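Local coordinates for succinylglutamate desuccinylase (Chromobacterium violaceum, PDB 1YW4), which probably hydrolyses N-succinylglutamate to succinate and glutamate with one zinc ion per subunit, the last step of arginine breakdown by the succinyltransferase pathway, at residues A178-C183 with F211-G216. Residues are numbered along the deposited sequence; the frame is centred on the assembly and turned at random.
Sequences AWLQRC and FTLELG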
ATOM      1  N   ALA A 178       2.482 -12.653  14.884  1.00 29.03           N
ATOM      2  CA  ALA A 178       3.573 -12.793  15.837  1.00 28.17           C
ATOM      3  C   ALA A 178       3.950 -14.264  15.965  1.00 27.55           C
ATOM      4  O   ALA A 178       5.123 -14.626  15.860  1.00 28.02           O
ATOM      5  CB  ALA A 178       3.156 -12.235  17.189  1.00 30.36           C
ATOM      6  N   TRP A 179       2.945 -15.109  16.181  1.00 27.17           N
ATOM      7  CA  TRP A 179       3.164 -16.549  16.322  1.00 24.76           C
ATOM      8  C   TRP A 179       3.855 -17.100  15.081  1.00 25.66           C
ATOM      9  O   TRP A 179       4.738 -17.955  15.170  1.00 24.76           O
ATOM     10  CB  TRP A 179       1.833 -17.271  16.498  1.00 25.88           C
ATOM     11  CG  TRP A 179       1.976 -18.722  16.813  1.00 25.99           C
ATOM     12  CD1 TRP A 179       2.208 -19.272  18.036  1.00 26.40           C
ATOM     13  CD2 TRP A 179       1.858 -19.817  15.896  1.00 26.28           C
ATOM     14  NE1 TRP A 179       2.232 -20.644  17.946  1.00 25.57           N
ATOM     15  CE2 TRP A 179       2.020 -21.004  16.641  1.00 26.80           C
ATOM     16  CE3 TRP A 179       1.630 -19.909  14.516  1.00 26.14           C
ATOM     17  CZ2 TRP A 179       1.957 -22.276  16.052  1.00 26.12           C
ATOM     18  CZ3 TRP A 179       1.568 -21.174  13.931  1.00 24.34           C
ATOM     19  CH2 TRP A 179       1.730 -22.340  14.702  1.00 24.08           C
ATOM     20  N   LEU A 180       3.422 -16.623  13.921  1.00 24.73           N
ATOM     21  CA  LEU A 180       4.002 -17.055  12.660  1.00 28.02           C
ATOM     22  C   LEU A 180       5.459 -16.609  12.593  1.00 29.74           C
ATOM     23  O   LEU A 180       6.344 -17.392  12.231  1.00 29.24           O
ATOM     24  CB  LEU A 180       3.220 -16.462  11.484  1.00 26.36           C
ATOM     25  CG  LEU A 180       1.788 -16.978  11.320  1.00 26.20           C
ATOM     26  CD1 LEU A 180       1.073 -16.193  10.227  1.00 27.90           C
ATOM     27  CD2 LEU A 180       1.822 -18.465  10.985  1.00 26.15           C
ATOM     28  N   GLN A 181       5.703 -15.354  12.957  1.00 32.34           N
ATOM     29  CA  GLN A 181       7.053 -14.798  12.940  1.00 36.09           C
ATOM     30  C   GLN A 181       7.979 -15.659  13.791  1.00 37.06           C
ATOM     31  O   GLN A 181       8.981 -16.177  13.301  1.00 37.05           O
ATOM     32  CB  GLN A 181       7.051 -13.365  13.481  1.00 37.28           C
ATOM     33  CG  GLN A 181       8.370 -12.637  13.291  1.00 41.01           C
ATOM     34  CD  GLN A 181       8.385 -11.283  13.964  1.00 42.75           C
ATOM     35  OE1 GLN A 181       9.164 -10.404  13.595  1.00 45.49           O
ATOM     36  NE2 GLN A 181       7.530 -11.109  14.966  1.00 41.67           N
ATOM     37  N   ARG A 182       7.646 -15.802  15.069  1.00 40.04           N
ATOM     38  CA  ARG A 182       8.455 -16.620  15.960  1.00 42.74           C
ATOM     39  C   ARG A 182       8.101 -18.086  15.733  1.00 43.26           C
ATOM     40  O   ARG A 182       7.759 -18.812  16.664  1.00 45.37           O
ATOM     41  CB  ARG A 182       8.217 -16.229  17.425  1.00 45.48           C
ATOM     42  CG  ARG A 182       9.054 -15.041  17.897  1.00 47.67           C
ATOM     43  CD  ARG A 182       8.580 -13.722  17.297  1.00 50.38           C
ATOM     44  NE  ARG A 182       9.612 -12.683  17.323  1.00 52.49           N
ATOM     45  CZ  ARG A 182      10.192 -12.207  18.424  1.00 53.77           C
ATOM     46  NH1 ARG A 182       9.853 -12.670  19.621  1.00 52.95           N
ATOM     47  NH2 ARG A 182      11.117 -11.258  18.327  1.00 53.94           N
ATOM     48  N   CYS A 183       8.179 -18.502  14.476  1.00 42.44           N
ATOM     49  CA  CYS A 183       7.875 -19.871  14.085  1.00 41.48           C
ATOM     50  C   CYS A 183       8.741 -20.239  12.888  1.00 39.26           C
ATOM     51  O   CYS A 183       8.974 -21.417  12.606  1.00 40.22           O
ATOM     52  CB  CYS A 183       6.400 -19.982  13.709  1.00 43.49           C
ATOM     53  SG  CYS A 183       5.952 -21.487  12.849  1.00 45.42           S
ATOM     54  N   PHE A 211      -4.543 -19.713   7.697  1.00 15.16           N
ATOM     55  CA  PHE A 211      -3.407 -19.317   6.884  1.00 15.41           C
ATOM     56  C   PHE A 211      -2.907 -20.480   6.025  1.00 14.03           C
ATOM     57  O   PHE A 211      -3.066 -21.643   6.384  1.00 11.47           O
ATOM     58  CB  PHE A 211      -2.244 -18.842   7.773  1.00 18.12           C
ATOM     59  CG  PHE A 211      -2.652 -17.887   8.867  1.00 20.18           C
ATOM     60  CD1 PHE A 211      -3.143 -18.363  10.077  1.00 20.91           C
ATOM     61  CD2 PHE A 211      -2.563 -16.513   8.679  1.00 22.56           C
ATOM     62  CE1 PHE A 211      -3.545 -17.487  11.087  1.00 20.36           C
ATOM     63  CE2 PHE A 211      -2.964 -15.624   9.686  1.00 24.02           C
ATOM     64  CZ  PHE A 211      -3.455 -16.119  10.890  1.00 23.12           C
ATOM     65  N   THR A 212      -2.325 -20.154   4.878  1.00 14.61           N
ATOM     66  CA  THR A 212      -1.725 -21.163   4.016  1.00 14.89           C
ATOM     67  C   THR A 212      -0.245 -20.977   4.371  1.00 15.43           C
ATOM     68  O   THR A 212       0.263 -19.849   4.321  1.00 15.38           O
ATOM     69  CB  THR A 212      -1.915 -20.846   2.507  1.00 15.66           C
ATOM     70  OG1 THR A 212      -3.306 -20.890   2.166  1.00 17.40           O
ATOM     71  CG2 THR A 212      -1.157 -21.852   1.656  1.00 14.07           C
ATOM     72  N   LEU A 213       0.431 -22.054   4.765  1.00 14.33           N
ATOM     73  CA  LEU A 213       1.848 -21.975   5.126  1.00 15.07           C
ATOM     74  C   LEU A 213       2.748 -22.706   4.136  1.00 14.05           C
ATOM     75  O   LEU A 213       2.628 -23.908   3.961  1.00 14.69           O
ATOM     76  CB  LEU A 213       2.098 -22.558   6.526  1.00 15.66           C
ATOM     77  CG  LEU A 213       1.308 -21.974   7.706  1.00 16.97           C
ATOM     78  CD1 LEU A 213       1.789 -22.585   9.023  1.00 14.50           C
ATOM     79  CD2 LEU A 213       1.463 -20.479   7.723  1.00 14.74           C
ATOM     80  N   GLU A 214       3.631 -21.964   3.476  1.00 16.30           N
ATOM     81  CA  GLU A 214       4.595 -22.539   2.536  1.00 15.57           C
ATOM     82  C   GLU A 214       5.831 -22.708   3.405  1.00 14.78           C
ATOM     83  O   GLU A 214       6.549 -21.744   3.660  1.00 16.42           O
ATOM     84  CB  GLU A 214       4.872 -21.562   1.391  1.00 17.40           C
ATOM     85  CG  GLU A 214       3.745 -21.434   0.375  1.00 19.65           C
ATOM     86  CD  GLU A 214       3.549 -22.705  -0.443  1.00 22.63           C
ATOM     87  OE1 GLU A 214       4.543 -23.414  -0.686  1.00 22.70           O
ATOM     88  OE2 GLU A 214       2.407 -22.981  -0.855  1.00 22.25           O
ATOM     89  N   LEU A 215       6.063 -23.935   3.865  1.00 15.93           N
ATOM     90  CA  LEU A 215       7.164 -24.249   4.769  1.00 16.49           C
ATOM     91  C   LEU A 215       8.500 -24.632   4.141  1.00 17.00           C
ATOM     92  O   LEU A 215       9.481 -24.792   4.858  1.00 18.14           O
ATOM     93  CB  LEU A 215       6.702 -25.357   5.720  1.00 17.25           C
ATOM     94  CG  LEU A 215       5.431 -24.989   6.487  1.00 18.35           C
ATOM     95  CD1 LEU A 215       4.834 -26.217   7.181  1.00 19.89           C
ATOM     96  CD2 LEU A 215       5.778 -23.902   7.485  1.00 20.06           C
ATOM     97  N   GLY A 216       8.551 -24.777   2.819  1.00 19.69           N
ATOM     98  CA  GLY A 216       9.809 -25.140   2.191  1.00 18.89           C
ATOM     99  C   GLY A 216       9.753 -25.881   0.861  1.00 18.83           C
ATOM    100  O   GLY A 216       8.813 -25.736   0.071  1.00 18.10           O
TER
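Helix-on-sheet packing in the catalytic domain brings Leu180, near the end of helix 174-181, against Phe211 and Leu213 of strand 209-215. The helix offers one leucine whose two methyls divide the work. Leu180 CD1 sits over a face of the Phe211 ring, 4.2 Å from the ring centroid and 21° off the normal, a CH-pi contact. It is displaced toward the rim carrying CD2 and CE2, and Leu180 CD1 comes to 4.0 Å from Phe211 CD2. The other methyl meets a methyl of Leu213, the two side chains slanting across each other, with Leu180 CD2 3.9 Å from Leu213 CD2. Leu180 points at the strand from its CB, and with CG anti to the carbonyl carbon (chi1 -67°) its two methyls reach both residues, whose side chains leave the same side of the sheet. All three side chains are buried, no hydrogen bond joins the segments, and the backbones stay well apart, 9.3 Å between Leu180 CA and Leu213 CA.

This is the zinc-carboxypeptidase-like (M14) alpha/beta fold of the AspA/AstE family, in which strand 209-215 runs parallel to strand 143-151, the source of the zinc ligand His149, and the Leu213 side chain is about 10 Å from the zinc. Backbone hydrogen bonds tie Leu213 to Asp147 and His149, while Thr212 and Glu214, the predicted active-site residue, alternate with the packed pair and point away from the helix at CB, both touching His149. Tyr163 meets the Phe211 ring edge-to-face.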